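PDB 5EPD: glycerol trinitrate reductase from Agrobacterium tumefaciens, which probably reduces glycerol trinitrate with the help of FMN, as an NAD(P)H-dependent flavin oxidoreductase of the Old Yellow Enzyme family. Local coordinates for residues 95-98 with 99-102. Sequence-based numbering, arbitrary orientation.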
ATOM      1  N   TYR A  95      -2.460   5.914 -14.258  1.00 36.23           N
ATOM      2  CA  TYR A  95      -3.555   6.656 -14.881  1.00 37.69           C
ATOM      3  C   TYR A  95      -3.373   6.947 -16.366  1.00 39.90           C
ATOM      4  O   TYR A  95      -4.359   7.272 -17.018  1.00 44.57           O
ATOM      5  CB  TYR A  95      -3.850   7.957 -14.114  1.00 37.87           C
ATOM      6  CG  TYR A  95      -2.668   8.930 -13.923  1.00 36.21           C
ATOM      7  CD1 TYR A  95      -1.867   8.864 -12.794  1.00 34.54           C
ATOM      8  CD2 TYR A  95      -2.400   9.930 -14.852  1.00 35.77           C
ATOM      9  CE1 TYR A  95      -0.819   9.742 -12.601  1.00 34.65           C
ATOM     10  CE2 TYR A  95      -1.356  10.817 -14.666  1.00 34.99           C
ATOM     11  CZ  TYR A  95      -0.568  10.718 -13.532  1.00 34.91           C
ATOM     12  OH  TYR A  95       0.476  11.588 -13.334  1.00 30.88           O
ATOM     13  N   THR A  96      -2.144   6.860 -16.887  1.00 40.78           N
ATOM     14  CA  THR A  96      -1.890   7.041 -18.327  1.00 39.82           C
ATOM     15  C   THR A  96      -1.459   5.713 -18.962  1.00 40.93           C
ATOM     16  O   THR A  96      -0.904   4.851 -18.276  1.00 43.48           O
ATOM     17  CB  THR A  96      -0.785   8.074 -18.606  1.00 37.73           C
ATOM     18  OG1 THR A  96       0.479   7.545 -18.190  1.00 37.56           O
ATOM     19  CG2 THR A  96      -1.059   9.378 -17.910  1.00 36.17           C
ATOM     20  N   GLN A  97      -1.710   5.561 -20.268  1.00 39.20           N
ATOM     21  CA  GLN A  97      -1.278   4.366 -21.016  1.00 38.31           C
ATOM     22  C   GLN A  97       0.219   4.076 -20.911  1.00 36.97           C
ATOM     23  O   GLN A  97       0.594   2.902 -20.791  1.00 37.11           O
ATOM     24  CB  GLN A  97      -1.634   4.466 -22.507  1.00 39.16           C
ATOM     25  CG  GLN A  97      -1.570   3.128 -23.239  1.00 39.67           C
ATOM     26  CD  GLN A  97      -2.583   2.096 -22.704  1.00 41.64           C
ATOM     27  OE1 GLN A  97      -3.685   2.445 -22.293  1.00 42.15           O
ATOM     28  NE2 GLN A  97      -2.202   0.819 -22.709  1.00 44.36           N
ATOM     29  N   ALA A  98       1.059   5.122 -20.991  1.00 34.17           N
ATOM     30  CA  ALA A  98       2.517   4.998 -20.785  1.00 34.69           C
ATOM     31  C   ALA A  98       2.835   4.218 -19.505  1.00 35.52           C
ATOM     32  O   ALA A  98       3.616   3.271 -19.526  1.00 37.57           O
ATOM     33  CB  ALA A  98       3.184   6.370 -20.735  1.00 33.65           C
ATOM     34  N   GLN A  99       2.190   4.595 -18.400  1.00 36.50           N
ATOM     35  CA  GLN A  99       2.382   3.901 -17.122  1.00 35.46           C
ATOM     36  C   GLN A  99       1.888   2.452 -17.170  1.00 34.86           C
ATOM     37  O   GLN A  99       2.602   1.519 -16.781  1.00 35.30           O
ATOM     38  CB  GLN A  99       1.675   4.662 -16.006  1.00 36.21           C
ATOM     39  CG  GLN A  99       2.261   6.053 -15.751  1.00 35.97           C
ATOM     40  CD  GLN A  99       1.246   7.041 -15.173  1.00 37.63           C
ATOM     41  OE1 GLN A  99       0.079   6.693 -14.906  1.00 38.15           O
ATOM     42  NE2 GLN A  99       1.679   8.300 -15.009  1.00 36.72           N
ATOM     43  N   ILE A 100       0.675   2.254 -17.661  1.00 34.70           N
ATOM     44  CA  ILE A 100       0.143   0.915 -17.809  1.00 36.35           C
ATOM     45  C   ILE A 100       1.168   0.019 -18.509  1.00 37.60           C
ATOM     46  O   ILE A 100       1.528  -1.068 -18.007  1.00 34.00           O
ATOM     47  CB  ILE A 100      -1.172   0.942 -18.607  1.00 40.95           C
ATOM     48  CG1 ILE A 100      -2.249   1.693 -17.805  1.00 44.57           C
ATOM     49  CG2 ILE A 100      -1.641  -0.477 -18.922  1.00 41.54           C
ATOM     50  CD1 ILE A 100      -3.546   1.921 -18.557  1.00 47.57           C
ATOM     51  N   ASP A 101       1.659   0.500 -19.659  1.00 38.79           N
ATOM     52  CA  ASP A 101       2.578  -0.279 -20.490  1.00 38.16           C
ATOM     53  C   ASP A 101       3.909  -0.538 -19.790  1.00 38.48           C
ATOM     54  O   ASP A 101       4.448  -1.647 -19.901  1.00 39.98           O
ATOM     55  CB  ASP A 101       2.759   0.359 -21.871  1.00 37.18           C
ATOM     56  CG  ASP A 101       1.457   0.393 -22.661  1.00 37.64           C
ATOM     57  OD1 ASP A 101       0.443  -0.217 -22.228  1.00 37.05           O
ATOM     58  OD2 ASP A 101       1.440   1.056 -23.709  1.00 41.52           O
ATOM     59  N   GLY A 102       4.414   0.448 -19.048  1.00 37.36           N
ATOM     60  CA  GLY A 102       5.535   0.209 -18.132  1.00 39.96           C
ATOM     61  C   GLY A 102       5.270  -0.908 -17.099  1.00 41.77           C
ATOM     62  O   GLY A 102       6.151  -1.750 -16.819  1.00 38.92           O
TER
HETATM   63  O   HOH W   1      -0.785  -0.169 -25.193  1.00 40.60           O
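One face of the Tyr95 ring receives the end of the Gln99 amide, whose plane stands 83° to the ring. OE1 of Gln99 lies 3.6 Å above the ring plane, offset toward the rim, and NE2 reaches the far end of the same flat ring, near CZ. The second pair of flat groups, the Gln97 amide and the Asp101 carboxylate, is inclined by 63°. Aspartate suits its place one turn on from Gln97, where Asp101 OD1 accepts on its syn side from Gln97 NE2 at 2.9 Å; the bond is bent and tilted out of both planes. A water that donates to Asp101 OD2 is more weakly held by the same NE2.

Glutamine suits position 99 because CG sits beside the backbone N (chi1 -65°) and the chain, extended from there, reaches back ahead of the helix. Gln99 OE1 accepts from Tyr95 N at 2.7 Å, head-on to the carbonyl. Thr96 N, 3.0 Å from Gln99 OE1, comes from above the amide plane. With NE2 donating to Gly54 O, both ends of the amide are held and its flip is set. In return, Thr96 OG1, a hydroxyl short enough to turn back to the N-H three residues on, accepts a weak bond of 3.4 Å from Gln99 N.

Ile100, buried and branched, packs its CD1 3.8 Å from Gln97 OE1 and touches helix 171-187, to which Gln97 NE2 also bonds through Glu187. Ile100 N to Thr96 O starts the helical bonding. With Thr96 as N-cap and Gln99 answering it, this is a capping box, opening helix 97-112 in a beta-alpha-beta unit of the TIM barrel.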